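Local coordinates for MNMC2 (Aquifex aeolicus, PDB 3VYW), which methylates, with S-adenosylmethionine as donor, the modified wobble uridine of certain bacterial tRNAs, and works without the oxidase domain to which its relatives are usually fused, at residues V97-V103 with F185-F191; F105-Y109 with H151-L155; L229-S234 with S277-M283. One frame throughout, in Å; residues are numbered along the deposited sequence.

Contact 1: V97-V103 with F185-F191; sequences VIRILDV and FKADAVF
Two parallel strands at the centre of the Rossmann-like methyltransferase sheet, strand 97-103 and the strand of segment 185-191, pack mostly apolar side chains on both faces. On one face L101 is central: its CB lies 3.8 Å from A187 CB and 4.0 Å from V190 CG2, while its CG is 4.3 Å from F185 CE2. V103 CG2 continues this patch to V190 CG1 at 4.3 Å, and helix 206-213 covers it through I212. On the other face I100 (chi1 m, chi2 t) sets CG2 over the F191 ring (chi1 m), a CH-pi contact 4.0 Å from the centroid, and helix 88-94 lies against A189 and F191.

The strand axes approach to 4.6 Å and cross at -22°. I100 pairs with A189, L101 with V190 and D102 with F191, CA-CA 4.5 to 4.9 Å. Backbone hydrogen bonds run from A189 N to R99 O (3.2 Å), L101 N to A189 O (2.9 Å), F191 N to L101 O (2.9 Å) and V103 N to F191 O (2.9 Å).

Near its start the regular pattern breaks. D188 is near-helical (phi/psi -68/-38) and the chain turns a corner there, so R99 O also receives a weak hydrogen bond from D188 N (2.8 Å). R99 turns its guanidinium to E128 on strand 126-133, while D102, nearest side-chain atom about 5 Å from S-adenosylmethionine, hydrogen-bonds to S131. D188 (chi1 m) uses OD1 for a salt bridge to R95, and its OD2 accepts a hydrogen bond from R99 N, N to OD2 3.1 Å, N-H...O 170°.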
loop_
_atom_site.group_PDB
_atom_site.type_symbol
_atom_site.label_atom_id
_atom_site.label_comp_id
_atom_site.label_asym_id
_atom_site.label_seq_id
_atom_site.Cartn_x
_atom_site.Cartn_y
_atom_site.Cartn_z
ATOM N N VAL A 97 -15.791 15.037 -11.389
ATOM C CA VAL A 97 -15.718 13.875 -10.549
ATOM C C VAL A 97 -14.315 13.383 -10.452
ATOM O O VAL A 97 -13.615 13.372 -11.417
ATOM C CB VAL A 97 -16.608 12.784 -11.094
ATOM C CG1 VAL A 97 -16.647 11.608 -10.146
ATOM C CG2 VAL A 97 -17.989 13.351 -11.264
ATOM N N ILE A 98 -13.909 12.986 -9.268
ATOM C CA ILE A 98 -12.633 12.373 -9.081
ATOM C C ILE A 98 -12.852 11.047 -8.415
ATOM O O ILE A 98 -13.563 10.969 -7.467
ATOM C CB ILE A 98 -11.745 13.248 -8.213
ATOM C CG1 ILE A 98 -11.153 14.364 -9.033
ATOM C CG2 ILE A 98 -10.597 12.462 -7.652
ATOM C CD1 ILE A 98 -10.071 13.887 -9.950
ATOM N N ARG A 99 -12.229 10.004 -8.921
ATOM C CA ARG A 99 -12.315 8.701 -8.321
ATOM C C ARG A 99 -11.017 8.213 -7.697
ATOM O O ARG A 99 -10.010 8.165 -8.325
ATOM C CB ARG A 99 -12.757 7.701 -9.358
ATOM C CG ARG A 99 -13.809 8.223 -10.288
ATOM C CD ARG A 99 -14.623 7.090 -10.836
ATOM N NE ARG A 99 -15.862 7.540 -11.433
ATOM C CZ ARG A 99 -15.945 8.419 -12.415
ATOM N NH1 ARG A 99 -14.857 8.954 -12.909
ATOM N NH2 ARG A 99 -17.118 8.764 -12.893
ATOM N N ILE A 100 -11.078 7.832 -6.441
ATOM C CA ILE A 100 -9.931 7.291 -5.768
ATOM C C ILE A 100 -10.117 5.870 -5.325
ATOM O O ILE A 100 -11.071 5.541 -4.694
ATOM C CB ILE A 100 -9.607 8.096 -4.532
ATOM C CG1 ILE A 100 -9.412 9.537 -4.898
ATOM C CG2 ILE A 100 -8.380 7.540 -3.863
ATOM C CD1 ILE A 100 -9.159 10.399 -3.709
ATOM N N LEU A 101 -9.153 5.040 -5.647
ATOM C CA LEU A 101 -9.100 3.686 -5.176
ATOM C C LEU A 101 -8.156 3.689 -4.008
ATOM O O LEU A 101 -7.036 4.008 -4.142
ATOM C CB LEU A 101 -8.554 2.808 -6.281
ATOM C CG LEU A 101 -9.148 1.454 -6.532
ATOM C CD1 LEU A 101 -8.117 0.386 -6.736
ATOM C CD2 LEU A 101 -10.040 1.101 -5.398
ATOM N N ASP A 102 -8.636 3.357 -2.830
ATOM C CA ASP A 102 -7.808 3.440 -1.652
ATOM C C ASP A 102 -7.466 2.093 -1.104
ATOM O O ASP A 102 -8.310 1.403 -0.657
ATOM C CB ASP A 102 -8.545 4.228 -0.599
ATOM C CG ASP A 102 -7.670 4.677 0.492
ATOM O OD1 ASP A 102 -6.562 5.075 0.196
ATOM O OD2 ASP A 102 -8.066 4.644 1.653
ATOM N N VAL A 103 -6.200 1.742 -1.101
ATOM C CA VAL A 103 -5.780 0.453 -0.615
ATOM C C VAL A 103 -5.345 0.544 0.833
ATOM O O VAL A 103 -4.280 0.960 1.117
ATOM C CB VAL A 103 -4.603 -0.041 -1.447
ATOM C CG1 VAL A 103 -3.993 -1.247 -0.839
ATOM C CG2 VAL A 103 -4.998 -0.333 -2.852
ATOM N N PHE A 185 -15.374 0.855 -12.474
ATOM C CA PHE A 185 -14.685 1.929 -11.805
ATOM C C PHE A 185 -13.295 2.062 -12.402
ATOM O O PHE A 185 -12.523 1.142 -12.341
ATOM C CB PHE A 185 -14.592 1.534 -10.335
ATOM C CG PHE A 185 -14.185 2.633 -9.406
ATOM C CD1 PHE A 185 -15.067 3.588 -9.036
ATOM C CD2 PHE A 185 -12.944 2.649 -8.863
ATOM C CE1 PHE A 185 -14.713 4.571 -8.174
ATOM C CE2 PHE A 185 -12.574 3.631 -8.001
ATOM C CZ PHE A 185 -13.459 4.597 -7.654
ATOM N N LYS A 186 -12.966 3.195 -12.985
ATOM C CA LYS A 186 -11.584 3.453 -13.338
ATOM C C LYS A 186 -11.068 4.640 -12.544
ATOM O O LYS A 186 -11.434 5.763 -12.799
ATOM C CB LYS A 186 -11.446 3.746 -14.820
ATOM C CG LYS A 186 -11.929 2.658 -15.742
ATOM C CD LYS A 186 -11.095 1.410 -15.602
ATOM C CE LYS A 186 -10.956 0.693 -16.927
ATOM N NZ LYS A 186 -10.847 -0.787 -16.789
ATOM N N ALA A 187 -10.215 4.370 -11.577
ATOM C CA ALA A 187 -9.738 5.390 -10.673
ATOM C C ALA A 187 -8.810 6.408 -11.267
ATOM O O ALA A 187 -7.992 6.096 -12.067
ATOM C CB ALA A 187 -9.097 4.747 -9.472
ATOM N N ASP A 188 -8.998 7.652 -10.895
ATOM C CA ASP A 188 -8.025 8.695 -11.117
ATOM C C ASP A 188 -6.755 8.564 -10.315
ATOM O O ASP A 188 -5.715 8.913 -10.774
ATOM C CB ASP A 188 -8.653 10.052 -10.937
ATOM C CG ASP A 188 -9.628 10.336 -11.984
ATOM O OD1 ASP A 188 -9.223 10.429 -13.133
ATOM O OD2 ASP A 188 -10.811 10.444 -11.687
ATOM N N ALA A 189 -6.883 8.128 -9.079
ATOM C CA ALA A 189 -5.780 7.913 -8.202
ATOM C C ALA A 189 -5.961 6.613 -7.506
ATOM O O ALA A 189 -7.032 6.304 -7.099
ATOM C CB ALA A 189 -5.725 9.007 -7.185
ATOM N N VAL A 190 -4.895 5.857 -7.347
ATOM C CA VAL A 190 -4.890 4.742 -6.447
ATOM C C VAL A 190 -3.939 5.085 -5.351
ATOM O O VAL A 190 -2.825 5.347 -5.607
ATOM C CB VAL A 190 -4.339 3.503 -7.102
ATOM C CG1 VAL A 190 -4.306 2.354 -6.122
ATOM C CG2 VAL A 190 -5.113 3.174 -8.340
ATOM N N PHE A 191 -4.401 5.100 -4.125
ATOM C CA PHE A 191 -3.525 5.364 -3.024
ATOM C C PHE A 191 -3.186 4.032 -2.456
ATOM O O PHE A 191 -3.977 3.447 -1.812
ATOM C CB PHE A 191 -4.254 6.133 -1.949
ATOM C CG PHE A 191 -4.520 7.550 -2.279
ATOM C CD1 PHE A 191 -5.487 8.233 -1.598
ATOM C CD2 PHE A 191 -3.824 8.197 -3.249
ATOM C CE1 PHE A 191 -5.751 9.528 -1.885
ATOM C CE2 PHE A 191 -4.074 9.495 -3.531
ATOM C CZ PHE A 191 -5.039 10.160 -2.854
#

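Contact 2: F105-Y109 with H151-L155; sequences FGLGY and HEFLL. With SAM (S-adenosylmethionine), chain E.
A backbone carbonyl of the cofactor-binding loop is held by a histidine from a distant helix: H151 NE2 donates to L107 O at 2.8 Å, with an N-H...O angle of 156°. H151, chi1 t on helix 148-157, directs its CB toward the loop. The edge of the Y109 ring (chi1 m) meets the face of its imidazole in an offset edge-to-face pair, centroids 5.3 Å apart and planes at 71°, with Y109 CE1 3.5 Å from H151 CE1.

The loop 105-109 is the glycine-rich turn after the first strand of a class I methyltransferase. A type II' turn from F105 to G108 is closed by G108 N to F105 O at 3.0 Å. G106 (phi/psi 60/-128) has positive phi, which favours glycine, and a CB would collide with the cofactor CA. G108 (83/14) is the N-cap of helix 109-121; a CB there would strike the F105 ring and press on L154. With the backbone so shaped, L107 N (3.0 Å) and Y109 N (3.2 Å) both donate to O of the S-adenosylmethionine carboxylate.

F105 (chi1 t) brings CE1 to 4.3 Å from L154 CD2 and CZ to 4.4 Å from L155 CD2, both apolar contacts. L154 CD2 also meets G108 O in van der Waals contact at 3.5 Å. The Y109 hydroxyl hydrogen-bonds to K56 O, and G106 N donates a hydrogen bond to E133 OE2. F105 and L154 both rest on L111 of helix 109-121, and they lean on strand 166-172 through V170 and L168 respectively, so helix 148-157 packs against the loop and both these elements.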
loop_
_atom_site.group_PDB
_atom_site.type_symbol
_atom_site.label_atom_id
_atom_site.label_comp_id
_atom_site.label_asym_id
_atom_site.label_seq_id
_atom_site.Cartn_x
_atom_site.Cartn_y
_atom_site.Cartn_z
ATOM N N PHE A 105 -7.759 1.391 4.335
ATOM C CA PHE A 105 -8.382 2.568 4.861
ATOM C C PHE A 105 -7.593 3.188 5.984
ATOM O O PHE A 105 -7.475 4.373 6.066
ATOM C CB PHE A 105 -9.781 2.276 5.337
ATOM C CG PHE A 105 -10.438 3.447 5.933
ATOM C CD1 PHE A 105 -10.971 4.400 5.147
ATOM C CD2 PHE A 105 -10.444 3.621 7.272
ATOM C CE1 PHE A 105 -11.544 5.495 5.681
ATOM C CE2 PHE A 105 -11.013 4.714 7.818
ATOM C CZ PHE A 105 -11.572 5.648 7.018
ATOM N N GLY A 106 -7.058 2.360 6.852
ATOM C CA GLY A 106 -6.270 2.809 7.963
ATOM C C GLY A 106 -6.993 3.711 8.915
ATOM O O GLY A 106 -8.014 3.375 9.399
ATOM N N LEU A 107 -6.431 4.854 9.216
ATOM C CA LEU A 107 -7.097 5.808 10.051
ATOM C C LEU A 107 -7.834 6.811 9.228
ATOM O O LEU A 107 -8.461 7.673 9.742
ATOM C CB LEU A 107 -6.119 6.493 10.952
ATOM C CG LEU A 107 -5.030 5.605 11.468
ATOM C CD1 LEU A 107 -4.080 6.451 12.247
ATOM C CD2 LEU A 107 -5.623 4.571 12.369
ATOM N N GLY A 108 -7.764 6.650 7.931
ATOM C CA GLY A 108 -8.446 7.517 7.023
ATOM C C GLY A 108 -7.756 8.798 6.679
ATOM O O GLY A 108 -8.364 9.666 6.163
ATOM N N TYR A 109 -6.482 8.893 6.992
ATOM C CA TYR A 109 -5.706 10.095 6.802
ATOM C C TYR A 109 -5.524 10.554 5.386
ATOM O O TYR A 109 -5.675 11.693 5.115
ATOM C CB TYR A 109 -4.332 9.897 7.383
ATOM C CG TYR A 109 -4.245 9.989 8.864
ATOM C CD1 TYR A 109 -5.359 10.089 9.655
ATOM C CD2 TYR A 109 -3.052 9.967 9.469
ATOM C CE1 TYR A 109 -5.254 10.171 11.009
ATOM C CE2 TYR A 109 -2.949 10.044 10.814
ATOM C CZ TYR A 109 -4.047 10.152 11.575
ATOM O OH TYR A 109 -3.895 10.241 12.915
ATOM N N HIS A 151 -11.519 15.264 8.851
ATOM C CA HIS A 151 -11.351 13.920 9.294
ATOM C C HIS A 151 -12.529 13.326 10.005
ATOM O O HIS A 151 -12.887 12.192 9.776
ATOM C CB HIS A 151 -10.113 13.825 10.141
ATOM C CG HIS A 151 -9.628 12.433 10.322
ATOM N ND1 HIS A 151 -9.042 12.021 11.421
ATOM C CD2 HIS A 151 -9.685 11.355 9.494
ATOM C CE1 HIS A 151 -8.731 10.756 11.301
ATOM N NE2 HIS A 151 -9.129 10.349 10.123
ATOM N N GLU A 152 -13.121 14.088 10.900
ATOM C CA GLU A 152 -14.299 13.693 11.620
ATOM C C GLU A 152 -15.450 13.515 10.693
ATOM O O GLU A 152 -16.253 12.661 10.867
ATOM C CB GLU A 152 -14.631 14.677 12.725
ATOM C CG GLU A 152 -13.686 14.572 13.900
ATOM C CD GLU A 152 -14.070 15.441 15.053
ATOM O OE1 GLU A 152 -13.218 16.181 15.562
ATOM O OE2 GLU A 152 -15.226 15.355 15.459
ATOM N N PHE A 153 -15.512 14.343 9.686
ATOM C CA PHE A 153 -16.529 14.239 8.691
ATOM C C PHE A 153 -16.465 12.942 7.928
ATOM O O PHE A 153 -17.467 12.352 7.670
ATOM C CB PHE A 153 -16.391 15.439 7.782
ATOM C CG PHE A 153 -17.142 15.358 6.505
ATOM C CD1 PHE A 153 -18.289 16.047 6.351
ATOM C CD2 PHE A 153 -16.652 14.669 5.440
ATOM C CE1 PHE A 153 -18.964 16.016 5.174
ATOM C CE2 PHE A 153 -17.322 14.619 4.268
ATOM C CZ PHE A 153 -18.475 15.304 4.129
ATOM N N LEU A 154 -15.278 12.516 7.546
ATOM C CA LEU A 154 -15.085 11.240 6.911
ATOM C C LEU A 154 -15.408 10.077 7.798
ATOM O O LEU A 154 -15.970 9.127 7.386
ATOM C CB LEU A 154 -13.663 11.110 6.420
ATOM C CG LEU A 154 -13.275 9.803 5.766
ATOM C CD1 LEU A 154 -13.963 9.673 4.447
ATOM C CD2 LEU A 154 -11.798 9.759 5.555
ATOM N N LEU A 155 -15.013 10.155 9.035
ATOM C CA LEU A 155 -15.248 9.078 9.950
ATOM C C LEU A 155 -16.717 8.836 10.209
ATOM O O LEU A 155 -17.128 7.732 10.366
ATOM C CB LEU A 155 -14.449 9.264 11.226
ATOM C CG LEU A 155 -12.947 9.162 11.054
ATOM C CD1 LEU A 155 -12.256 9.673 12.271
ATOM C CD2 LEU A 155 -12.559 7.743 10.789
HETATM N N SAM E . -4.046 4.395 4.671
HETATM C CA SAM E . -4.124 4.476 6.080
HETATM C C SAM E . -4.251 5.924 6.354
HETATM O O SAM E . -4.534 6.365 7.440
HETATM O OXT SAM E . -4.110 6.678 5.438
HETATM C CB SAM E . -2.908 3.732 6.588
HETATM C CG SAM E . -3.229 2.236 6.492
HETATM S SD SAM E . -2.067 1.173 6.957
HETATM C CE SAM E . -0.663 1.599 6.251
HETATM C "C5'" SAM E . -2.396 -0.358 6.412
HETATM C "C4'" SAM E . -3.870 -0.784 6.398
HETATM O "O4'" SAM E . -4.045 -1.849 5.485
HETATM C "C3'" SAM E . -4.381 -1.324 7.717
HETATM O "O3'" SAM E . -5.682 -0.837 7.958
HETATM C "C2'" SAM E . -4.471 -2.808 7.497
HETATM O "O2'" SAM E . -5.481 -3.365 8.292
HETATM C "C1'" SAM E . -4.822 -2.884 6.049
HETATM N N9 SAM E . -4.587 -4.202 5.419
HETATM C C8 SAM E . -3.519 -4.959 5.498
HETATM N N7 SAM E . -3.643 -6.066 4.793
HETATM C C5 SAM E . -4.819 -6.044 4.239
HETATM C C6 SAM E . -5.585 -6.916 3.360
HETATM N N6 SAM E . -5.114 -8.070 2.922
HETATM N N1 SAM E . -6.778 -6.528 3.009
HETATM C C2 SAM E . -7.277 -5.397 3.409
HETATM N N3 SAM E . -6.650 -4.582 4.203
HETATM C C4 SAM E . -5.438 -4.829 4.655
#

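Contact 3: L229-S234 with S277-M283; sequences LSVRKS and SPFAVPM
S230, A280 and K233 bury the most surface where the first turn and a half of helix 229-237 meets segment 277-283. The CA atoms of the two segments come closest at S230 and A280 (4.8 Å). A280 is the centre of an inverse gamma turn that overlaps the end of a type I turn from S277 to A280; its CB lies 4.3 Å from L229 CB, while L229 CD1 reaches S277 CB at 3.6 Å. K233 (chi1 t) extends along the segment, K233 CG lying 3.9 Å from P282 CD, and its NZ donates to A280 O at 2.6 Å. S230 (chi1 t) donates OG to V281 O; the modelled 2.4 Å is very short and that oxygen's place is less sure. One water bridges S230 OG (3.1 Å), S234 OG (2.9 Å) and N of selenomethionine M283 (3.0 Å). Helix side chains and a water thus satisfy backbone groups of an irregular segment, tying the link between helices 268-276 and 292-303 to helix 229-237.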
loop_
_atom_site.group_PDB
_atom_site.type_symbol
_atom_site.label_atom_id
_atom_site.label_comp_id
_atom_site.label_asym_id
_atom_site.label_seq_id
_atom_site.Cartn_x
_atom_site.Cartn_y
_atom_site.Cartn_z
ATOM N N LEU A 229 11.893 -2.584 -4.668
ATOM C CA LEU A 229 12.342 -3.049 -5.930
ATOM C C LEU A 229 11.413 -4.055 -6.502
ATOM O O LEU A 229 11.166 -4.078 -7.654
ATOM C CB LEU A 229 13.711 -3.653 -5.783
ATOM C CG LEU A 229 14.816 -2.662 -5.567
ATOM C CD1 LEU A 229 16.123 -3.358 -5.443
ATOM C CD2 LEU A 229 14.873 -1.725 -6.718
ATOM N N SER A 230 10.911 -4.913 -5.656
ATOM C CA SER A 230 9.975 -5.907 -6.067
ATOM C C SER A 230 8.696 -5.293 -6.573
ATOM O O SER A 230 8.196 -5.675 -7.581
ATOM C CB SER A 230 9.714 -6.846 -4.915
ATOM O OG SER A 230 8.740 -7.798 -5.206
ATOM N N VAL A 231 8.197 -4.313 -5.881
ATOM C CA VAL A 231 7.039 -3.621 -6.333
ATOM C C VAL A 231 7.244 -2.884 -7.639
ATOM O O VAL A 231 6.439 -2.945 -8.493
ATOM C CB VAL A 231 6.558 -2.645 -5.271
ATOM C CG1 VAL A 231 5.285 -1.983 -5.712
ATOM C CG2 VAL A 231 6.336 -3.363 -3.984
ATOM N N ARG A 232 8.340 -2.196 -7.794
ATOM C CA ARG A 232 8.598 -1.505 -9.023
ATOM C C ARG A 232 8.744 -2.399 -10.222
ATOM O O ARG A 232 8.337 -2.057 -11.293
ATOM C CB ARG A 232 9.809 -0.633 -8.888
ATOM C CG ARG A 232 9.604 0.494 -7.954
ATOM C CD ARG A 232 10.804 1.360 -7.894
ATOM N NE ARG A 232 10.400 2.657 -7.448
ATOM C CZ ARG A 232 11.231 3.631 -7.178
ATOM N NH1 ARG A 232 12.505 3.428 -7.291
ATOM N NH2 ARG A 232 10.793 4.786 -6.772
ATOM N N LYS A 233 9.376 -3.529 -10.032
ATOM C CA LYS A 233 9.550 -4.484 -11.068
ATOM C C LYS A 233 8.233 -5.052 -11.504
ATOM O O LYS A 233 8.047 -5.312 -12.624
ATOM C CB LYS A 233 10.552 -5.546 -10.652
ATOM C CG LYS A 233 10.666 -6.744 -11.555
ATOM C CD LYS A 233 11.900 -6.682 -12.411
ATOM C CE LYS A 233 12.170 -7.999 -13.078
ATOM N NZ LYS A 233 13.292 -8.703 -12.454
ATOM N N SER A 234 7.335 -5.274 -10.585
ATOM C CA SER A 234 5.991 -5.714 -10.883
ATOM C C SER A 234 5.169 -4.690 -11.669
ATOM O O SER A 234 4.450 -5.025 -12.546
ATOM C CB SER A 234 5.280 -6.070 -9.593
ATOM O OG SER A 234 5.573 -7.347 -9.188
ATOM N N SER A 277 19.739 -5.714 -8.973
ATOM C CA SER A 277 19.395 -6.495 -7.791
ATOM C C SER A 277 18.749 -7.858 -7.986
ATOM O O SER A 277 17.906 -8.058 -8.827
ATOM C CB SER A 277 18.502 -5.700 -6.865
ATOM O OG SER A 277 18.760 -5.989 -5.530
ATOM N N PRO A 278 19.169 -8.768 -7.139
ATOM C CA PRO A 278 18.582 -10.071 -6.931
ATOM C C PRO A 278 17.190 -9.947 -6.385
ATOM O O PRO A 278 16.369 -10.757 -6.651
ATOM C CB PRO A 278 19.514 -10.689 -5.926
ATOM C CG PRO A 278 20.776 -10.008 -6.149
ATOM C CD PRO A 278 20.422 -8.624 -6.421
ATOM N N PHE A 279 16.951 -8.891 -5.647
ATOM C CA PHE A 279 15.675 -8.627 -5.060
ATOM C C PHE A 279 14.675 -7.980 -5.959
ATOM O O PHE A 279 13.548 -7.854 -5.591
ATOM C CB PHE A 279 15.829 -7.788 -3.816
ATOM C CG PHE A 279 16.573 -8.464 -2.742
ATOM C CD1 PHE A 279 17.935 -8.410 -2.707
ATOM C CD2 PHE A 279 15.927 -9.157 -1.786
ATOM C CE1 PHE A 279 18.644 -9.022 -1.731
ATOM C CE2 PHE A 279 16.630 -9.783 -0.797
ATOM C CZ PHE A 279 17.990 -9.705 -0.767
ATOM N N ALA A 280 15.066 -7.628 -7.161
ATOM C CA ALA A 280 14.125 -7.069 -8.083
ATOM C C ALA A 280 13.340 -8.171 -8.753
ATOM O O ALA A 280 13.497 -8.480 -9.886
ATOM C CB ALA A 280 14.842 -6.235 -9.094
ATOM N N VAL A 281 12.491 -8.762 -7.963
ATOM C CA VAL A 281 11.690 -9.867 -8.358
ATOM C C VAL A 281 10.378 -9.437 -8.018
ATOM O O VAL A 281 10.058 -8.866 -6.954
ATOM C CB VAL A 281 12.228 -11.145 -7.754
ATOM C CG1 VAL A 281 11.572 -12.322 -8.371
ATOM C CG2 VAL A 281 13.672 -11.243 -8.032
ATOM N N PRO A 282 9.484 -9.994 -8.883
ATOM C CA PRO A 282 8.140 -9.979 -8.384
ATOM C C PRO A 282 7.961 -11.067 -7.385
ATOM O O PRO A 282 8.174 -12.274 -7.582
ATOM C CB PRO A 282 7.338 -10.363 -9.600
ATOM C CG PRO A 282 8.150 -9.903 -10.722
ATOM C CD PRO A 282 9.507 -10.290 -10.310
HETATM N N MSE A 283 7.235 -10.378 -6.644
HETATM C CA MSE A 283 6.296 -11.109 -5.854
HETATM C C MSE A 283 4.983 -11.356 -6.454
HETATM O O MSE A 283 4.369 -10.391 -7.001
HETATM C CB MSE A 283 6.143 -10.294 -4.619
HETATM C CG MSE A 283 6.648 -10.811 -3.281
HETATM SE SE MSE A 283 6.588 -9.595 -1.627
HETATM C CE MSE A 283 5.352 -8.291 -2.243
HETATM O O HOH W 1 5.861 -7.751 -6.293
#

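How the contacts relate
Contacts 1 and 2 are buried and contact 3 is only partly so. Contact 1 holds strand 97-103, pairing it within the sheet, and contact 2 takes up the loop that follows it, their centres about 16 Å apart. Contact 3 lies on the other side of the chain's centre from contact 2, about 32 Å between centres, and touches neither of the others. The chemistry changes accordingly. Regular backbone hydrogen bonds and apolar faces dominate contact 1; contact 2 combines one histidine hydrogen bond with aromatic packing beside the cofactor; contact 3 relies on serine, lysine and water serving irregular backbone.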